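Local coordinates for protein alcohol dehydrogenase (Thermus sp., PDB 4CPD) that probably oxidises alcohols to aldehydes or ketones with NAD+ as the hydride acceptor, as a zinc-containing medium-chain alcohol dehydrogenase, at residues A[6-9]-A[10-13]; A[93-97]-A[98-102]. One frame throughout, in Å; residues are numbered along the deposited sequence.

Contact 1: residues A[6-9]-A[10-13]; sequences FENK and ERVA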
loop_
_atom_site.group_PDB
_atom_site.type_symbol
_atom_site.label_atom_id
_atom_site.label_comp_id
_atom_site.label_asym_id
_atom_site.label_seq_id
_atom_site.Cartn_x
_atom_site.Cartn_y
_atom_site.Cartn_z
ATOM N N PHE A 6 -18.898 -2.557 31.655
ATOM C CA PHE A 6 -17.555 -2.849 32.180
ATOM C C PHE A 6 -17.546 -2.550 33.698
ATOM O O PHE A 6 -18.205 -1.592 34.160
ATOM C CB PHE A 6 -16.568 -1.949 31.418
ATOM C CG PHE A 6 -15.118 -2.122 31.781
ATOM C CD1 PHE A 6 -14.374 -3.158 31.241
ATOM C CD2 PHE A 6 -14.473 -1.184 32.587
ATOM C CE1 PHE A 6 -13.023 -3.304 31.547
ATOM C CE2 PHE A 6 -13.125 -1.323 32.889
ATOM C CZ PHE A 6 -12.397 -2.387 32.369
ATOM N N GLU A 7 -16.847 -3.380 34.478
ATOM C CA GLU A 7 -16.634 -3.085 35.909
ATOM C C GLU A 7 -15.155 -2.874 36.241
ATOM O O GLU A 7 -14.788 -1.861 36.840
ATOM C CB GLU A 7 -17.241 -4.179 36.781
ATOM C CG GLU A 7 -18.761 -4.194 36.726
ATOM C CD GLU A 7 -19.422 -4.882 37.927
ATOM O OE1 GLU A 7 -18.899 -5.926 38.411
ATOM O OE2 GLU A 7 -20.473 -4.373 38.385
ATOM N N ASN A 8 -14.321 -3.829 35.832
ATOM C CA ASN A 8 -12.857 -3.706 35.901
ATOM C C ASN A 8 -12.218 -4.731 34.958
ATOM O O ASN A 8 -12.911 -5.534 34.364
ATOM C CB ASN A 8 -12.343 -3.870 37.348
ATOM C CG ASN A 8 -12.922 -5.089 38.040
ATOM O OD1 ASN A 8 -12.490 -6.221 37.796
ATOM N ND2 ASN A 8 -13.906 -4.867 38.914
ATOM N N LYS A 9 -10.899 -4.682 34.813
ATOM C CA LYS A 9 -10.163 -5.646 34.001
ATOM C C LYS A 9 -10.730 -7.059 34.229
ATOM O O LYS A 9 -10.751 -7.561 35.355
ATOM C CB LYS A 9 -8.665 -5.569 34.342
ATOM C CG LYS A 9 -7.721 -6.225 33.338
ATOM C CD LYS A 9 -6.293 -5.721 33.495
ATOM C CE LYS A 9 -5.279 -6.633 32.820
ATOM N NZ LYS A 9 -4.892 -7.769 33.693
ATOM N N GLU A 10 -11.227 -7.662 33.143
ATOM C CA GLU A 10 -11.741 -9.064 33.096
ATOM C C GLU A 10 -13.029 -9.312 33.894
ATOM O O GLU A 10 -13.385 -10.449 34.170
ATOM C CB GLU A 10 -10.657 -10.083 33.504
ATOM C CG GLU A 10 -9.268 -9.466 33.705
ATOM C CD GLU A 10 -8.124 -10.228 33.067
ATOM O OE1 GLU A 10 -8.340 -11.248 32.375
ATOM O OE2 GLU A 10 -6.984 -9.775 33.262
ATOM N N ARG A 11 -13.720 -8.241 34.247
ATOM C CA ARG A 11 -15.023 -8.330 34.875
ATOM C C ARG A 11 -16.030 -7.466 34.086
ATOM O O ARG A 11 -15.740 -6.350 33.643
ATOM C CB ARG A 11 -14.980 -7.901 36.355
ATOM C CG ARG A 11 -16.328 -8.035 37.080
ATOM C CD ARG A 11 -16.173 -8.323 38.566
ATOM N NE ARG A 11 -15.347 -9.520 38.773
ATOM C CZ ARG A 11 -15.788 -10.745 39.073
ATOM N NH1 ARG A 11 -17.089 -11.005 39.241
ATOM N NH2 ARG A 11 -14.903 -11.732 39.223
ATOM N N VAL A 12 -17.235 -7.997 33.957
ATOM C CA VAL A 12 -18.289 -7.400 33.178
ATOM C C VAL A 12 -19.600 -7.931 33.738
ATOM O O VAL A 12 -19.662 -9.083 34.182
ATOM C CB VAL A 12 -18.084 -7.785 31.715
ATOM C CG1 VAL A 12 -19.300 -8.457 31.117
ATOM C CG2 VAL A 12 -17.663 -6.573 30.919
ATOM N N ALA A 13 -20.640 -7.104 33.720
ATOM C CA ALA A 13 -21.926 -7.457 34.354
ATOM C C ALA A 13 -23.085 -6.740 33.682
ATOM O O ALA A 13 -22.894 -5.689 33.063
ATOM C CB ALA A 13 -21.893 -7.108 35.837
#

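Contact 2: residues A[93-97]-A[98-102]; sequences PYCRR and HQYNL. With ZN (zinc ion), chain F.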
loop_
_atom_site.group_PDB
_atom_site.type_symbol
_atom_site.label_atom_id
_atom_site.label_comp_id
_atom_site.label_asym_id
_atom_site.label_seq_id
_atom_site.Cartn_x
_atom_site.Cartn_y
_atom_site.Cartn_z
ATOM N N PRO A 93 -13.688 16.811 5.932
ATOM C CA PRO A 93 -12.887 16.520 4.737
ATOM C C PRO A 93 -12.610 15.031 4.485
ATOM O O PRO A 93 -12.629 14.601 3.317
ATOM C CB PRO A 93 -11.581 17.267 5.007
ATOM C CG PRO A 93 -11.929 18.316 6.008
ATOM C CD PRO A 93 -12.963 17.692 6.865
ATOM N N TYR A 94 -12.370 14.276 5.556
ATOM C CA TYR A 94 -12.215 12.816 5.418
ATOM C C TYR A 94 -13.494 12.088 4.919
ATOM O O TYR A 94 -13.409 11.214 4.069
ATOM C CB TYR A 94 -11.653 12.193 6.711
ATOM C CG TYR A 94 -10.224 12.624 6.907
ATOM C CD1 TYR A 94 -9.200 12.053 6.156
ATOM C CD2 TYR A 94 -9.895 13.689 7.772
ATOM C CE1 TYR A 94 -7.888 12.483 6.298
ATOM C CE2 TYR A 94 -8.584 14.122 7.921
ATOM C CZ TYR A 94 -7.580 13.522 7.187
ATOM O OH TYR A 94 -6.267 13.951 7.337
ATOM N N CYS A 95 -14.658 12.465 5.429
ATOM C CA CYS A 95 -15.901 11.879 4.975
ATOM C C CYS A 95 -16.108 12.226 3.531
ATOM O O CYS A 95 -16.555 11.385 2.788
ATOM C CB CYS A 95 -17.114 12.354 5.799
ATOM S SG CYS A 95 -17.230 11.592 7.427
ATOM N N ARG A 96 -15.763 13.441 3.123
ATOM C CA ARG A 96 -15.948 13.835 1.705
ATOM C C ARG A 96 -15.044 13.053 0.729
ATOM O O ARG A 96 -15.399 12.883 -0.429
ATOM C CB ARG A 96 -15.772 15.330 1.503
ATOM C CG ARG A 96 -16.521 16.140 2.547
ATOM C CD ARG A 96 -17.287 17.309 1.959
ATOM N NE ARG A 96 -18.697 16.976 1.827
ATOM C CZ ARG A 96 -19.720 17.671 2.340
ATOM N NH1 ARG A 96 -19.541 18.809 3.019
ATOM N NH2 ARG A 96 -20.952 17.234 2.139
ATOM N N ARG A 97 -13.893 12.585 1.225
ATOM C CA ARG A 97 -12.986 11.699 0.499
ATOM C C ARG A 97 -13.422 10.241 0.578
ATOM O O ARG A 97 -12.712 9.363 0.110
ATOM C CB ARG A 97 -11.570 11.774 1.093
ATOM C CG ARG A 97 -10.822 13.092 0.952
ATOM C CD ARG A 97 -9.539 13.025 1.786
ATOM N NE ARG A 97 -8.767 14.272 1.726
ATOM C CZ ARG A 97 -8.445 15.040 2.776
ATOM N NH1 ARG A 97 -8.771 14.700 4.011
ATOM N NH2 ARG A 97 -7.758 16.150 2.590
ATOM N N HIS A 98 -14.569 9.989 1.191
ATOM C CA HIS A 98 -15.078 8.633 1.424
ATOM C C HIS A 98 -14.167 7.759 2.272
ATOM O O HIS A 98 -14.156 6.502 2.120
ATOM C CB HIS A 98 -15.443 7.954 0.104
ATOM C CG HIS A 98 -16.391 8.766 -0.732
ATOM N ND1 HIS A 98 -16.426 8.714 -2.109
ATOM C CD2 HIS A 98 -17.346 9.652 -0.372
ATOM C CE1 HIS A 98 -17.363 9.525 -2.562
ATOM N NE2 HIS A 98 -17.934 10.110 -1.528
ATOM N N GLN A 99 -13.438 8.421 3.175
ATOM C CA GLN A 99 -12.630 7.725 4.160
ATOM C C GLN A 99 -13.273 7.919 5.542
ATOM O O GLN A 99 -12.760 8.625 6.422
ATOM C CB GLN A 99 -11.204 8.239 4.118
ATOM C CG GLN A 99 -10.545 8.081 2.757
ATOM C CD GLN A 99 -9.093 8.518 2.775
ATOM O OE1 GLN A 99 -8.793 9.648 3.139
ATOM N NE2 GLN A 99 -8.191 7.626 2.390
ATOM N N TYR A 100 -14.409 7.252 5.716
ATOM C CA TYR A 100 -15.290 7.478 6.869
ATOM C C TYR A 100 -14.649 6.976 8.135
ATOM O O TYR A 100 -14.988 7.442 9.219
ATOM C CB TYR A 100 -16.671 6.819 6.675
ATOM C CG TYR A 100 -17.349 7.179 5.353
ATOM C CD1 TYR A 100 -18.174 8.301 5.240
ATOM C CD2 TYR A 100 -17.143 6.405 4.192
ATOM C CE1 TYR A 100 -18.778 8.640 4.039
ATOM C CE2 TYR A 100 -17.750 6.742 2.992
ATOM C CZ TYR A 100 -18.576 7.855 2.925
ATOM O OH TYR A 100 -19.153 8.181 1.723
ATOM N N ASN A 101 -13.746 6.016 8.031
ATOM C CA ASN A 101 -12.988 5.594 9.206
ATOM C C ASN A 101 -12.017 6.663 9.737
ATOM O O ASN A 101 -11.494 6.503 10.803
ATOM C CB ASN A 101 -12.178 4.332 8.903
ATOM C CG ASN A 101 -11.250 4.498 7.720
ATOM O OD1 ASN A 101 -11.647 5.020 6.678
ATOM N ND2 ASN A 101 -10.007 4.107 7.887
ATOM N N LEU A 102 -11.743 7.720 8.972
ATOM C CA LEU A 102 -10.907 8.812 9.455
ATOM C C LEU A 102 -11.703 10.056 9.784
ATOM O O LEU A 102 -11.110 11.144 9.897
ATOM C CB LEU A 102 -9.863 9.145 8.397
ATOM C CG LEU A 102 -8.955 7.951 8.080
ATOM C CD1 LEU A 102 -8.028 8.304 6.919
ATOM C CD2 LEU A 102 -8.170 7.519 9.312
HETATM ZN ZN ZN F . -16.696 13.035 9.159
#

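Contact 1: residues A[6-9]-A[10-13]
Phe6 and Val12 face each other in the N-terminal beta hairpin of strands 2-8 and 11-16, a non-hydrogen-bonded antiparallel pair whose CA atoms lie 4.7 Å apart. Both side chains turn to the same side of the hairpin. There CG2 of Val12 rests 3.9 Å from CA of Phe6, and each of the two residues also packs on Leu57, so this side is buried against the loop that carries it. The chain reverses in a type II beta turn from Asn8 to Arg11, with Glu10 taking the positive phi (68°) of the third position. Arg11 N closes the turn on Asn8 O at 2.8 Å. A longer bond joins Glu7 N to Arg11 O at 3.3 Å.

On the turn itself Lys9 and Glu10 run side by side. The lysine chain stays extended as far as CE and then bends, bringing NZ to OE2 of Glu10 in a salt bridge of 2.9 Å, met nearly along the C-O bond. The Glu7 and Arg11 side chains pass at an angle. With CG of Arg11 opposite its own backbone N (chi1 -178°), the start of that chain is brought to the glutamate carboxylate, and OE1 of Glu7 touches Arg11 CG at 3.6 Å. The charged atoms do not meet: OE1 of Glu7 and NE of Arg11 are 5.1 Å apart. The carboxylate carbon CD of Glu7 in turn lies 3.9 Å from Ala13 CB. Opposite charges held near but out of contact suggest a mild, solvent-screened attraction, with the close pairing of charge confined to Lys9 and Glu10.

Contact 2: residues A[93-97]-A[98-102]
Tyr94 reaches out from helix 93-96 over Leu102, its CB 3.4 Å from the carbonyl O of that residue. From CB the ring heads off opposite the tyrosine's own carbonyl carbon (chi1 -69°). CG and CD2 stay close to the same Leu102 O, while CD1 meets Leu102 CB at 3.7 Å and, at the ring edge and in its plane, OE1 of Gln99 at 3.9 Å. CE1 and, toward the tip, CZ lie close to Arg97 NH1, which stands 3.3 Å above one face of the Tyr94 ring and toward its rim. The side chain also packs against Glu104 and against Pro259 of the second subunit. Replacing Tyr94 by an alanine is likely to open a gap beside Leu102 CB and take away the ring face under Arg97 NH1.

The helix ends in a Schellman motif: His98 takes positive phi, Gln99 N bonds to Tyr94 O at 2.9 Å, and His98 N bonds to Cys95 O at 2.9 Å. This turn belongs to the lobe that binds the structural zinc of the family. Cys95 SG binds the zinc ion at 2.3 Å, with Cys89, Cys92 and Cys103 completing the site, and SG also lies obliquely beside the Tyr100 ring, 4.1 Å from CD1. Arg97 NH2 forms a salt bridge with Glu235 of the second subunit, and Gln99 OE1, satisfied by Arg258 NH1 of the same neighbour, also touches Arg97 CD.

The two contacts share no secondary-structure element and lie apart, their centres 34 Å from each other and their nearest atoms about 23 Å. Each is partly buried and each lies at a turn of the chain: contact 1 a beta turn between two strands, contact 2 the end of a helix. In contact 1 an apolar side packs inward while the charged residues stay at the surface, and no other subunit touches it. Contact 2 has instead a metal ligand and several polar side chains, Arg97, Gln99 and Asn101, with partners across the subunit interface. Neither segment pair supplies a ligand of the zinc held by Cys38, His59 and Asp152.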